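Local structure of glutathione synthetase-like effector 30 (Gpa-GSS30-apo) (5OET) at residues K55-S60 against F200-R205; Q102-V107 against Y179-V184; E123-A128 against F343-T348; Q183-T188 against R350-F355. The protein is a plant-parasitic nematode effector that probably arose from a housekeeping glutathione synthetase, the ligase that adds glycine to gamma-glutamylcysteine at the expense of ATP. One frame throughout, in Å; residues are numbered along the deposited sequence.

Contact 1: K55-S60 against F200-R205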
loop_
_atom_site.group_PDB
_atom_site.type_symbol
_atom_site.label_atom_id
_atom_site.label_comp_id
_atom_site.label_asym_id
_atom_site.label_seq_id
_atom_site.Cartn_x
_atom_site.Cartn_y
_atom_site.Cartn_z
ATOM N N LYS A 55 6.397 -6.728 7.666
ATOM C CA LYS A 55 5.500 -5.698 8.169
ATOM C C LYS A 55 5.629 -4.395 7.354
ATOM O O LYS A 55 4.624 -3.829 6.969
ATOM C CB LYS A 55 5.701 -5.486 9.694
ATOM C CG LYS A 55 5.802 -4.053 10.187
ATOM C CD LYS A 55 6.742 -3.912 11.375
ATOM C CE LYS A 55 7.755 -2.780 11.171
ATOM N NZ LYS A 55 7.154 -1.432 11.067
ATOM N N ASP A 56 6.844 -3.934 7.081
ATOM C CA ASP A 56 7.018 -2.726 6.273
ATOM C C ASP A 56 6.588 -2.870 4.824
ATOM O O ASP A 56 6.198 -1.898 4.218
ATOM C CB ASP A 56 8.457 -2.216 6.347
ATOM C CG ASP A 56 8.777 -1.557 7.689
ATOM O OD1 ASP A 56 7.807 -1.257 8.426
ATOM O OD2 ASP A 56 9.983 -1.352 8.010
ATOM N N TRP A 57 6.652 -4.070 4.266
ATOM C CA TRP A 57 6.063 -4.331 2.950
ATOM C C TRP A 57 4.525 -4.223 2.992
ATOM O O TRP A 57 3.921 -3.665 2.065
ATOM C CB TRP A 57 6.473 -5.702 2.431
ATOM C CG TRP A 57 6.216 -5.900 0.993
ATOM C CD1 TRP A 57 7.110 -5.757 -0.023
ATOM C CD2 TRP A 57 4.994 -6.303 0.395
ATOM N NE1 TRP A 57 6.515 -6.015 -1.229
ATOM C CE2 TRP A 57 5.214 -6.364 -1.001
ATOM C CE3 TRP A 57 3.724 -6.610 0.897
ATOM C CZ2 TRP A 57 4.226 -6.740 -1.888
ATOM C CZ3 TRP A 57 2.736 -6.956 0.019
ATOM C CH2 TRP A 57 2.986 -7.021 -1.365
ATOM N N ALA A 58 3.906 -4.758 4.048
ATOM C CA ALA A 58 2.464 -4.632 4.283
ATOM C C ALA A 58 1.996 -3.184 4.373
ATOM O O ALA A 58 1.034 -2.798 3.714
ATOM C CB ALA A 58 2.089 -5.370 5.563
ATOM N N LEU A 59 2.700 -2.380 5.161
ATOM C CA LEU A 59 2.435 -0.939 5.278
ATOM C C LEU A 59 2.622 -0.162 3.971
ATOM O O LEU A 59 2.049 0.917 3.793
ATOM C CB LEU A 59 3.317 -0.318 6.369
ATOM C CG LEU A 59 3.051 -0.820 7.783
ATOM C CD1 LEU A 59 4.117 -0.297 8.741
ATOM C CD2 LEU A 59 1.672 -0.422 8.258
ATOM N N SER A 60 3.418 -0.706 3.067
ATOM C CA SER A 60 3.655 -0.114 1.755
ATOM C C SER A 60 2.705 -0.597 0.653
ATOM O O SER A 60 2.771 -0.112 -0.476
ATOM C CB SER A 60 5.107 -0.377 1.363
ATOM O OG SER A 60 5.976 0.168 2.363
ATOM N N PHE A 200 -1.332 -10.434 0.260
ATOM C CA PHE A 200 -0.647 -11.405 1.120
ATOM C C PHE A 200 0.029 -12.460 0.270
ATOM O O PHE A 200 1.155 -12.884 0.552
ATOM C CB PHE A 200 -1.593 -12.057 2.148
ATOM C CG PHE A 200 -1.810 -11.212 3.358
ATOM C CD1 PHE A 200 -0.736 -10.881 4.173
ATOM C CD2 PHE A 200 -3.079 -10.700 3.673
ATOM C CE1 PHE A 200 -0.909 -10.067 5.282
ATOM C CE2 PHE A 200 -3.248 -9.880 4.784
ATOM C CZ PHE A 200 -2.155 -9.561 5.586
ATOM N N SER A 201 -0.661 -12.872 -0.775
ATOM C CA SER A 201 -0.131 -13.805 -1.757
ATOM C C SER A 201 1.207 -13.286 -2.281
ATOM O O SER A 201 2.193 -14.005 -2.247
ATOM C CB SER A 201 -1.161 -13.990 -2.880
ATOM O OG SER A 201 -0.809 -14.990 -3.791
ATOM N N ARG A 202 1.247 -12.025 -2.698
ATOM C CA ARG A 202 2.498 -11.383 -3.143
ATOM C C ARG A 202 3.539 -11.237 -2.030
ATOM O O ARG A 202 4.744 -11.387 -2.288
ATOM C CB ARG A 202 2.243 -9.999 -3.797
ATOM C CG ARG A 202 1.670 -10.079 -5.222
ATOM C CD ARG A 202 1.760 -8.762 -5.992
ATOM N NE ARG A 202 0.989 -7.702 -5.314
ATOM C CZ ARG A 202 1.411 -6.465 -5.032
ATOM N NH1 ARG A 202 2.630 -6.029 -5.418
ATOM N NH2 ARG A 202 0.576 -5.630 -4.382
ATOM N N LEU A 203 3.082 -10.916 -0.821
ATOM C CA LEU A 203 3.981 -10.774 0.327
ATOM C C LEU A 203 4.783 -12.043 0.545
ATOM O O LEU A 203 5.998 -11.999 0.665
ATOM C CB LEU A 203 3.218 -10.442 1.619
ATOM C CG LEU A 203 4.068 -10.298 2.894
ATOM C CD1 LEU A 203 5.298 -9.422 2.671
ATOM C CD2 LEU A 203 3.218 -9.763 4.032
ATOM N N HIS A 204 4.072 -13.162 0.594
ATOM C CA HIS A 204 4.674 -14.445 0.905
ATOM C C HIS A 204 5.496 -15.022 -0.223
ATOM O O HIS A 204 6.451 -15.731 0.046
ATOM C CB HIS A 204 3.611 -15.448 1.345
ATOM C CG HIS A 204 3.126 -15.231 2.734
ATOM N ND1 HIS A 204 2.028 -15.885 3.246
ATOM C CD2 HIS A 204 3.592 -14.441 3.727
ATOM C CE1 HIS A 204 1.843 -15.508 4.499
ATOM N NE2 HIS A 204 2.777 -14.628 4.813
ATOM N N ARG A 205 5.141 -14.740 -1.475
ATOM C CA ARG A 205 5.986 -15.167 -2.598
ATOM C C ARG A 205 7.350 -14.465 -2.515
ATOM O O ARG A 205 8.380 -15.042 -2.837
ATOM C CB ARG A 205 5.308 -14.887 -3.931
ATOM C CG ARG A 205 5.980 -15.548 -5.137
ATOM C CD ARG A 205 5.403 -15.081 -6.482
ATOM N NE ARG A 205 3.934 -15.022 -6.440
ATOM C CZ ARG A 205 3.107 -16.040 -6.673
ATOM N NH1 ARG A 205 3.560 -17.255 -7.008
ATOM N NH2 ARG A 205 1.796 -15.841 -6.565
#
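One face of the Trp57 indole is laid over the backbone of Leu203, while the outer carbon of its benzene half, CH2, stands above the centre of the Arg202 guanidinium. The two planes are 61° apart, so this is no flat stack: the guanidinium turns a face to the CH2 and CZ2 corner of the indole, with Arg202 NH1 3.9 Å from Trp57 CZ2. Lower down the same arginine, CB comes obliquely to the ring, 3.9 Å from Trp57 CH2. Over the indole face, Leu203 CA makes a CH-pi contact, 4.2 Å from the centroid of the six-membered ring and 16° off its normal. Leucine then runs past the tryptophan in the opposite direction, bringing CD1 to within 3.7 Å of Trp57 CE3. Trp57 can span the gap between the helices because its CG lies anti to the backbone N (chi1 -165°), which carries the broad ring out to the partner. An arginine suits the outer end of this row, since its aliphatic stem packs and its charged head stays at the surface. In the second subunit, His267 meets Trp57 edge-to-face and Arg263 forms a salt bridge with Asp56. This is helix-to-helix packing, 44-59 on 196-210, at the subunit interface, consistent with the homodimer of eukaryotic glutathione synthetases.

Contact 2: Q102-V107 against Y179-V184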
loop_
_atom_site.group_PDB
_atom_site.type_symbol
_atom_site.label_atom_id
_atom_site.label_comp_id
_atom_site.label_asym_id
_atom_site.label_seq_id
_atom_site.Cartn_x
_atom_site.Cartn_y
_atom_site.Cartn_z
ATOM N N GLN A 102 -6.477 -28.376 -4.405
ATOM C CA GLN A 102 -7.096 -28.569 -5.703
ATOM C C GLN A 102 -8.539 -29.070 -5.538
ATOM O O GLN A 102 -9.427 -28.631 -6.236
ATOM C CB GLN A 102 -6.247 -29.505 -6.583
ATOM C CG GLN A 102 -6.420 -29.326 -8.087
ATOM C CD GLN A 102 -6.338 -27.865 -8.529
ATOM O OE1 GLN A 102 -7.167 -27.408 -9.326
ATOM N NE2 GLN A 102 -5.372 -27.110 -7.975
ATOM N N GLN A 103 -8.776 -29.950 -4.579
ATOM C CA GLN A 103 -10.118 -30.424 -4.273
ATOM C C GLN A 103 -11.043 -29.263 -3.866
ATOM O O GLN A 103 -12.217 -29.234 -4.289
ATOM C CB GLN A 103 -10.064 -31.487 -3.168
ATOM C CG GLN A 103 -11.303 -32.339 -3.016
ATOM C CD GLN A 103 -11.293 -33.175 -1.747
ATOM O OE1 GLN A 103 -10.230 -33.505 -1.194
ATOM N NE2 GLN A 103 -12.489 -33.540 -1.280
ATOM N N ALA A 104 -10.539 -28.315 -3.073
ATOM C CA ALA A 104 -11.337 -27.144 -2.678
ATOM C C ALA A 104 -11.602 -26.153 -3.831
ATOM O O ALA A 104 -12.710 -25.632 -3.994
ATOM C CB ALA A 104 -10.664 -26.409 -1.535
ATOM N N VAL A 105 -10.562 -25.872 -4.601
ATOM C CA VAL A 105 -10.681 -25.029 -5.776
ATOM C C VAL A 105 -11.660 -25.629 -6.771
ATOM O O VAL A 105 -12.485 -24.909 -7.283
ATOM C CB VAL A 105 -9.307 -24.797 -6.437
ATOM C CG1 VAL A 105 -9.441 -24.264 -7.861
ATOM C CG2 VAL A 105 -8.487 -23.849 -5.571
ATOM N N ASP A 106 -11.570 -26.934 -7.022
ATOM C CA ASP A 106 -12.394 -27.597 -8.038
ATOM C C ASP A 106 -13.894 -27.642 -7.720
ATOM O O ASP A 106 -14.710 -27.657 -8.635
ATOM C CB ASP A 106 -11.904 -29.042 -8.293
ATOM C CG ASP A 106 -10.562 -29.107 -9.040
ATOM O OD1 ASP A 106 -10.243 -28.152 -9.801
ATOM O OD2 ASP A 106 -9.822 -30.116 -8.853
ATOM N N VAL A 107 -14.250 -27.681 -6.437
ATOM C CA VAL A 107 -15.650 -27.847 -6.036
ATOM C C VAL A 107 -16.406 -26.506 -5.948
ATOM O O VAL A 107 -17.641 -26.483 -5.786
ATOM C CB VAL A 107 -15.754 -28.669 -4.726
ATOM C CG1 VAL A 107 -15.423 -27.837 -3.488
ATOM C CG2 VAL A 107 -17.119 -29.316 -4.607
ATOM N N TYR A 179 -4.629 -36.617 5.794
ATOM C CA TYR A 179 -5.554 -35.467 5.859
ATOM C C TYR A 179 -6.619 -35.495 4.761
ATOM O O TYR A 179 -6.302 -35.818 3.623
ATOM C CB TYR A 179 -4.766 -34.157 5.815
ATOM C CG TYR A 179 -3.813 -34.032 6.977
ATOM C CD1 TYR A 179 -4.296 -33.839 8.270
ATOM C CD2 TYR A 179 -2.420 -34.126 6.798
ATOM C CE1 TYR A 179 -3.428 -33.739 9.351
ATOM C CE2 TYR A 179 -1.544 -34.017 7.874
ATOM C CZ TYR A 179 -2.061 -33.831 9.150
ATOM O OH TYR A 179 -1.241 -33.726 10.246
ATOM N N VAL A 180 -7.868 -35.173 5.120
ATOM C CA VAL A 180 -8.958 -34.975 4.138
ATOM C C VAL A 180 -9.600 -33.579 4.240
ATOM O O VAL A 180 -9.676 -32.984 5.319
ATOM C CB VAL A 180 -10.076 -36.026 4.223
ATOM C CG1 VAL A 180 -9.532 -37.399 3.880
ATOM C CG2 VAL A 180 -10.770 -35.999 5.577
ATOM N N LEU A 181 -10.063 -33.080 3.097
ATOM C CA LEU A 181 -10.661 -31.759 3.007
ATOM C C LEU A 181 -12.062 -31.812 3.612
ATOM O O LEU A 181 -12.868 -32.676 3.232
ATOM C CB LEU A 181 -10.735 -31.311 1.543
ATOM C CG LEU A 181 -11.140 -29.847 1.278
ATOM C CD1 LEU A 181 -10.071 -28.875 1.755
ATOM C CD2 LEU A 181 -11.433 -29.627 -0.203
ATOM N N LYS A 182 -12.342 -30.901 4.552
ATOM C CA LYS A 182 -13.683 -30.766 5.136
ATOM C C LYS A 182 -14.111 -29.305 5.302
ATOM O O LYS A 182 -13.379 -28.483 5.830
ATOM C CB LYS A 182 -13.776 -31.543 6.455
ATOM C CG LYS A 182 -13.850 -33.058 6.237
ATOM C CD LYS A 182 -14.925 -33.760 7.069
ATOM C CE LYS A 182 -15.260 -35.153 6.537
ATOM N NZ LYS A 182 -15.727 -35.130 5.116
ATOM N N GLN A 183 -15.319 -28.994 4.849
ATOM C CA GLN A 183 -15.802 -27.609 4.779
ATOM C C GLN A 183 -16.279 -27.086 6.142
ATOM O O GLN A 183 -17.114 -27.675 6.790
ATOM C CB GLN A 183 -16.922 -27.520 3.756
ATOM C CG GLN A 183 -17.301 -26.106 3.382
ATOM C CD GLN A 183 -18.426 -26.100 2.396
ATOM O OE1 GLN A 183 -19.576 -26.329 2.759
ATOM N NE2 GLN A 183 -18.100 -25.871 1.124
ATOM N N VAL A 184 -15.744 -25.966 6.572
ATOM C CA VAL A 184 -16.056 -25.412 7.886
ATOM C C VAL A 184 -17.303 -24.528 7.819
ATOM O O VAL A 184 -18.105 -24.548 8.733
ATOM C CB VAL A 184 -14.851 -24.603 8.428
ATOM C CG1 VAL A 184 -15.152 -24.021 9.804
ATOM C CG2 VAL A 184 -13.612 -25.483 8.476
#
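Leu181 joins strand 179-188 to helix 98-119 in a helix-on-sheet layer, here within a chain whose family, the eukaryotic glutathione synthetases, has the ATP-grasp fold. Its side chain leaves the strand toward the helix and ends on the turn made by Gln103 and Ala104. The branch that does most of the touching is CD2, which lies 3.6 Å from Ala104 CB. The other branch, CD1, reaches Ala104 CB more loosely, at 4.2 Å. A small residue is apt at this point, because the short side chain of alanine suits a close contact between helix and strand. Gln103 comes from the opposite direction and lies along the leucine. With CG anti to its own N (chi1 -164°) and the chain extended beyond, it brings CG to 3.9 Å from Leu181 CD2 and its amide against the base of the leucine, with OE1 3.5 Å from Leu181 CB. The glutamine, only partly exposed, thus offers its methylene groups to an apolar partner, while the leucine and alanine are buried. Around this core, Val380 of helix 373-380 touches both Gln103 and Leu181, Tyr169 of strand 160-173 packs on Leu181, and Leu475 and Ile477 of strand 469-484 meet Ala104.

Contact 3: E123-A128 against F343-T348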
loop_
_atom_site.group_PDB
_atom_site.type_symbol
_atom_site.label_atom_id
_atom_site.label_comp_id
_atom_site.label_asym_id
_atom_site.label_seq_id
_atom_site.Cartn_x
_atom_site.Cartn_y
_atom_site.Cartn_z
ATOM N N GLU A 123 -39.802 -21.427 -1.321
ATOM C CA GLU A 123 -40.523 -22.443 -0.570
ATOM C C GLU A 123 -39.588 -23.537 0.017
ATOM O O GLU A 123 -39.839 -23.990 1.133
ATOM C CB GLU A 123 -41.746 -22.974 -1.341
ATOM C CG GLU A 123 -43.073 -22.391 -0.827
ATOM C CD GLU A 123 -43.481 -22.981 0.540
ATOM O OE1 GLU A 123 -43.457 -22.237 1.554
ATOM O OE2 GLU A 123 -43.797 -24.202 0.605
ATOM N N PHE A 124 -38.509 -23.911 -0.676
ATOM C CA PHE A 124 -37.557 -24.873 -0.125
ATOM C C PHE A 124 -36.875 -24.335 1.124
ATOM O O PHE A 124 -36.785 -25.038 2.141
ATOM C CB PHE A 124 -36.493 -25.297 -1.145
ATOM C CG PHE A 124 -35.447 -26.200 -0.560
ATOM C CD1 PHE A 124 -35.768 -27.502 -0.188
ATOM C CD2 PHE A 124 -34.157 -25.735 -0.322
ATOM C CE1 PHE A 124 -34.812 -28.341 0.381
ATOM C CE2 PHE A 124 -33.196 -26.567 0.244
ATOM C CZ PHE A 124 -33.522 -27.878 0.595
ATOM N N LEU A 125 -36.389 -23.099 1.027
ATOM C CA LEU A 125 -35.714 -22.435 2.142
ATOM C C LEU A 125 -36.639 -22.328 3.348
ATOM O O LEU A 125 -36.244 -22.698 4.446
ATOM C CB LEU A 125 -35.213 -21.043 1.736
ATOM C CG LEU A 125 -34.125 -20.928 0.661
ATOM C CD1 LEU A 125 -33.561 -19.515 0.598
ATOM C CD2 LEU A 125 -33.000 -21.908 0.924
ATOM N N LYS A 126 -37.872 -21.855 3.130
ATOM C CA LYS A 126 -38.896 -21.802 4.187
ATOM C C LYS A 126 -39.134 -23.169 4.811
ATOM O O LYS A 126 -39.199 -23.283 6.028
ATOM C CB LYS A 126 -40.226 -21.224 3.671
ATOM C CG LYS A 126 -40.275 -19.693 3.636
ATOM C CD LYS A 126 -41.609 -19.144 3.111
ATOM C CE LYS A 126 -42.715 -19.098 4.165
ATOM N NZ LYS A 126 -43.770 -20.149 4.015
ATOM N N GLU A 127 -39.237 -24.209 3.986
ATOM C CA GLU A 127 -39.464 -25.574 4.498
ATOM C C GLU A 127 -38.314 -26.058 5.376
ATOM O O GLU A 127 -38.551 -26.778 6.333
ATOM C CB GLU A 127 -39.772 -26.580 3.373
ATOM C CG GLU A 127 -40.815 -27.607 3.782
ATOM C CD GLU A 127 -40.271 -28.776 4.613
ATOM O OE1 GLU A 127 -39.044 -29.056 4.544
ATOM O OE2 GLU A 127 -41.080 -29.439 5.324
ATOM N N ALA A 128 -37.087 -25.613 5.089
ATOM C CA ALA A 128 -35.912 -25.971 5.889
ATOM C C ALA A 128 -35.775 -25.250 7.258
ATOM O O ALA A 128 -34.839 -25.564 7.991
ATOM C CB ALA A 128 -34.661 -25.769 5.056
ATOM N N PHE A 343 -30.472 -14.638 -0.102
ATOM C CA PHE A 343 -29.259 -15.441 0.053
ATOM C C PHE A 343 -28.817 -15.559 1.496
ATOM O O PHE A 343 -28.180 -16.555 1.851
ATOM C CB PHE A 343 -28.126 -14.888 -0.798
ATOM C CG PHE A 343 -28.248 -15.233 -2.243
ATOM C CD1 PHE A 343 -29.186 -14.615 -3.029
ATOM C CD2 PHE A 343 -27.446 -16.187 -2.805
ATOM C CE1 PHE A 343 -29.309 -14.922 -4.368
ATOM C CE2 PHE A 343 -27.558 -16.499 -4.140
ATOM C CZ PHE A 343 -28.498 -15.871 -4.926
ATOM N N ALA A 344 -29.151 -14.570 2.323
ATOM C CA ALA A 344 -28.904 -14.667 3.761
ATOM C C ALA A 344 -29.658 -15.835 4.404
ATOM O O ALA A 344 -29.147 -16.445 5.345
ATOM C CB ALA A 344 -29.275 -13.370 4.461
ATOM N N LEU A 345 -30.860 -16.128 3.904
ATOM C CA LEU A 345 -31.635 -17.289 4.346
ATOM C C LEU A 345 -30.993 -18.629 3.885
ATOM O O LEU A 345 -30.981 -19.613 4.626
ATOM C CB LEU A 345 -33.088 -17.163 3.851
ATOM C CG LEU A 345 -34.143 -18.107 4.426
ATOM C CD1 LEU A 345 -34.256 -17.982 5.933
ATOM C CD2 LEU A 345 -35.491 -17.833 3.781
ATOM N N SER A 346 -30.436 -18.659 2.679
ATOM C CA SER A 346 -29.785 -19.879 2.181
ATOM C C SER A 346 -28.368 -20.102 2.727
ATOM O O SER A 346 -27.738 -21.098 2.382
ATOM C CB SER A 346 -29.762 -19.899 0.641
ATOM O OG SER A 346 -28.696 -19.130 0.111
ATOM N N HIS A 347 -27.854 -19.195 3.552
ATOM C CA HIS A 347 -26.511 -19.365 4.133
ATOM C C HIS A 347 -26.517 -19.425 5.659
ATOM O O HIS A 347 -25.481 -19.317 6.306
ATOM C CB HIS A 347 -25.590 -18.254 3.631
ATOM C CG HIS A 347 -25.200 -18.407 2.200
ATOM N ND1 HIS A 347 -26.115 -18.370 1.169
ATOM C CD2 HIS A 347 -23.994 -18.616 1.629
ATOM C CE1 HIS A 347 -25.483 -18.535 0.022
ATOM N NE2 HIS A 347 -24.194 -18.692 0.275
ATOM N N THR A 348 -27.682 -19.629 6.250
ATOM C CA THR A 348 -27.703 -19.952 7.660
ATOM C C THR A 348 -26.954 -21.255 7.854
ATOM O O THR A 348 -26.788 -22.051 6.924
ATOM C CB THR A 348 -29.138 -20.106 8.231
ATOM O OG1 THR A 348 -29.809 -21.217 7.615
ATOM C CG2 THR A 348 -29.944 -18.816 8.043
#
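Leu125 holds CG beside its backbone N (chi1 -65°), whereas Leu345 swings CG anti to the N (chi1 -168°), and these choices turn the two branched side chains into one another. Leu345 CD2 rests 3.8 Å from Leu125 CB. Beyond it, the fork of Leu125 closes on Ser346, whose CB is 3.8 Å from both CD1 and CD2 of the leucine. Serine serves two sides here: its CB is apolar enough to seat the leucine, and its hydroxyl turns to polar partners, Ser119 OG and, at 2.9 Å from Ser346 OG, His347 ND1. His347 ND1 donates to Phe343 O at 2.8 Å, tying the histidine back to the backbone four residues earlier. Leu345 to Thr348 form a type I turn, which leads into the next helix with Thr348 as its N-cap. The leucine pair thus joins helix 122-127 to this turn, with Met351 of helix 349-354 against Leu125 and Ile141 and Leu144 of helix 141-150 against Leu345.

Contact 4: Q183-T188 against R350-F355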
loop_
_atom_site.group_PDB
_atom_site.type_symbol
_atom_site.label_atom_id
_atom_site.label_comp_id
_atom_site.label_asym_id
_atom_site.label_seq_id
_atom_site.Cartn_x
_atom_site.Cartn_y
_atom_site.Cartn_z
ATOM N N GLN A 183 -15.319 -28.994 4.849
ATOM C CA GLN A 183 -15.802 -27.609 4.779
ATOM C C GLN A 183 -16.279 -27.086 6.142
ATOM O O GLN A 183 -17.114 -27.675 6.790
ATOM C CB GLN A 183 -16.922 -27.520 3.756
ATOM C CG GLN A 183 -17.301 -26.106 3.382
ATOM C CD GLN A 183 -18.426 -26.100 2.396
ATOM O OE1 GLN A 183 -19.576 -26.329 2.759
ATOM N NE2 GLN A 183 -18.100 -25.871 1.124
ATOM N N VAL A 184 -15.744 -25.966 6.572
ATOM C CA VAL A 184 -16.056 -25.412 7.886
ATOM C C VAL A 184 -17.303 -24.528 7.819
ATOM O O VAL A 184 -18.105 -24.548 8.733
ATOM C CB VAL A 184 -14.851 -24.603 8.428
ATOM C CG1 VAL A 184 -15.152 -24.021 9.804
ATOM C CG2 VAL A 184 -13.612 -25.483 8.476
ATOM N N GLU A 185 -17.456 -23.763 6.736
ATOM C CA GLU A 185 -18.452 -22.690 6.645
ATOM C C GLU A 185 -18.583 -22.198 5.192
ATOM O O GLU A 185 -17.683 -22.393 4.376
ATOM C CB GLU A 185 -18.006 -21.536 7.582
ATOM C CG GLU A 185 -18.768 -20.199 7.537
ATOM C CD GLU A 185 -20.225 -20.287 8.017
ATOM O OE1 GLU A 185 -20.648 -19.464 8.870
ATOM O OE2 GLU A 185 -20.990 -21.144 7.530
ATOM N N VAL A 186 -19.731 -21.605 4.874
ATOM C CA VAL A 186 -19.901 -20.772 3.673
ATOM C C VAL A 186 -20.396 -19.381 4.069
ATOM O O VAL A 186 -21.190 -19.229 4.989
ATOM C CB VAL A 186 -20.849 -21.381 2.616
ATOM C CG1 VAL A 186 -20.150 -22.501 1.885
ATOM C CG2 VAL A 186 -22.145 -21.904 3.222
ATOM N N ASN A 187 -19.884 -18.379 3.371
ATOM C CA ASN A 187 -20.177 -16.981 3.631
ATOM C C ASN A 187 -20.547 -16.296 2.332
ATOM O O ASN A 187 -20.010 -16.633 1.271
ATOM C CB ASN A 187 -18.946 -16.288 4.194
ATOM C CG ASN A 187 -18.433 -16.957 5.435
ATOM O OD1 ASN A 187 -19.082 -16.909 6.479
ATOM N ND2 ASN A 187 -17.265 -17.604 5.325
ATOM N N THR A 188 -21.460 -15.333 2.428
ATOM C CA THR A 188 -21.790 -14.448 1.313
ATOM C C THR A 188 -22.115 -13.068 1.873
ATOM O O THR A 188 -22.163 -12.892 3.079
ATOM C CB THR A 188 -22.964 -15.019 0.455
ATOM O OG1 THR A 188 -23.030 -14.327 -0.791
ATOM C CG2 THR A 188 -24.321 -14.924 1.158
ATOM N N ARG A 350 -28.086 -23.507 9.812
ATOM C CA ARG A 350 -29.190 -24.460 9.711
ATOM C C ARG A 350 -29.248 -25.124 8.322
ATOM O O ARG A 350 -29.372 -26.329 8.197
ATOM C CB ARG A 350 -30.504 -23.742 10.023
ATOM C CG ARG A 350 -31.795 -24.507 9.753
ATOM C CD ARG A 350 -31.815 -25.843 10.441
ATOM N NE ARG A 350 -33.032 -26.581 10.128
ATOM C CZ ARG A 350 -33.279 -27.837 10.495
ATOM N NH1 ARG A 350 -32.396 -28.527 11.185
ATOM N NH2 ARG A 350 -34.428 -28.406 10.167
ATOM N N MET A 351 -29.135 -24.306 7.296
ATOM C CA MET A 351 -29.244 -24.738 5.915
ATOM C C MET A 351 -28.059 -25.567 5.508
ATOM O O MET A 351 -28.184 -26.511 4.761
ATOM C CB MET A 351 -29.304 -23.497 5.016
ATOM C CG MET A 351 -29.615 -23.769 3.560
ATOM S SD MET A 351 -31.320 -24.253 3.394
ATOM C CE MET A 351 -31.233 -26.053 3.355
ATOM N N GLN A 352 -26.891 -25.172 5.989
ATOM C CA GLN A 352 -25.666 -25.898 5.716
ATOM C C GLN A 352 -25.760 -27.287 6.326
ATOM O O GLN A 352 -25.379 -28.280 5.707
ATOM C CB GLN A 352 -24.476 -25.121 6.262
ATOM C CG GLN A 352 -24.246 -23.793 5.534
ATOM C CD GLN A 352 -23.207 -22.925 6.213
ATOM O OE1 GLN A 352 -22.087 -23.357 6.459
ATOM N NE2 GLN A 352 -23.573 -21.685 6.507
ATOM N N GLN A 353 -26.307 -27.346 7.532
ATOM C CA GLN A 353 -26.581 -28.608 8.208
ATOM C C GLN A 353 -27.665 -29.395 7.481
ATOM O O GLN A 353 -27.558 -30.610 7.365
ATOM C CB GLN A 353 -26.956 -28.353 9.678
ATOM C CG GLN A 353 -27.247 -29.594 10.515
ATOM C CD GLN A 353 -28.723 -29.803 10.791
ATOM O OE1 GLN A 353 -29.430 -28.874 11.173
ATOM N NE2 GLN A 353 -29.196 -31.028 10.603
ATOM N N VAL A 354 -28.695 -28.713 6.981
ATOM C CA VAL A 354 -29.742 -29.376 6.181
ATOM C C VAL A 354 -29.189 -29.991 4.891
ATOM O O VAL A 354 -29.655 -31.036 4.487
ATOM C CB VAL A 354 -30.961 -28.449 5.905
ATOM C CG1 VAL A 354 -31.918 -29.053 4.870
ATOM C CG2 VAL A 354 -31.728 -28.165 7.197
ATOM N N PHE A 355 -28.187 -29.381 4.267
ATOM C CA PHE A 355 -27.585 -29.962 3.051
ATOM C C PHE A 355 -26.800 -31.261 3.278
ATOM O O PHE A 355 -26.492 -31.947 2.316
ATOM C CB PHE A 355 -26.685 -28.944 2.321
ATOM C CG PHE A 355 -27.453 -27.914 1.528
ATOM C CD1 PHE A 355 -28.425 -28.294 0.623
ATOM C CD2 PHE A 355 -27.198 -26.573 1.683
ATOM C CE1 PHE A 355 -29.120 -27.355 -0.097
ATOM C CE2 PHE A 355 -27.895 -25.624 0.952
ATOM C CZ PHE A 355 -28.855 -26.013 0.064
#
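Glu185 OE2 is gripped by two N-H groups, that of Val186 in its own strand and the amide of Gln352 from helix 349-354. Glu185 belongs to a classic beta bulge, in which it and Val184 both face Asp168 on strand 160-173. Gln352 NE2 donates across the contact at 2.8 Å to Glu185 OE2, on the syn side, 21° out of the carboxylate plane, with OE2 lying almost in the plane of the glutamine amide. Val186 N reaches Glu185 OE2 at 3.0 Å from the anti side, and both donors approach from the same face of the carboxylate. A bend at chi2 (66°) folds the glutamate back so that its carboxylate can meet this N-H. Gln352 is long and extended enough to bridge helix and strand; the remaining N-H of NE2 can be shared only weakly between His347 O and Thr348 O. Along the glutamine stem the packing is apolar, with Val186 CG2 lying 3.7 Å from Gln352 CG.

Overall arrangement
From the N terminus, helix 44-59 comes first in the chain, and contact 1 closes the loop at helix 196-210. Within that span contact 2 brings helix 98-119 to strand 179-188, so it nests wholly inside contact 1. Helix 122-127 opens contact 3, completed far later by residues 343-348, so contact 3 crosses both earlier loops. Contact 4 starts on the strand where contact 2 ends, sharing Gln183 and Val184, and runs on to helix 349-354, crossing contacts 1 and 3. Contacts 3 and 4 touch directly, through Ala128 with Arg350 among others. Contact 1 stands apart, across the chain's centre from them, beside the second subunit.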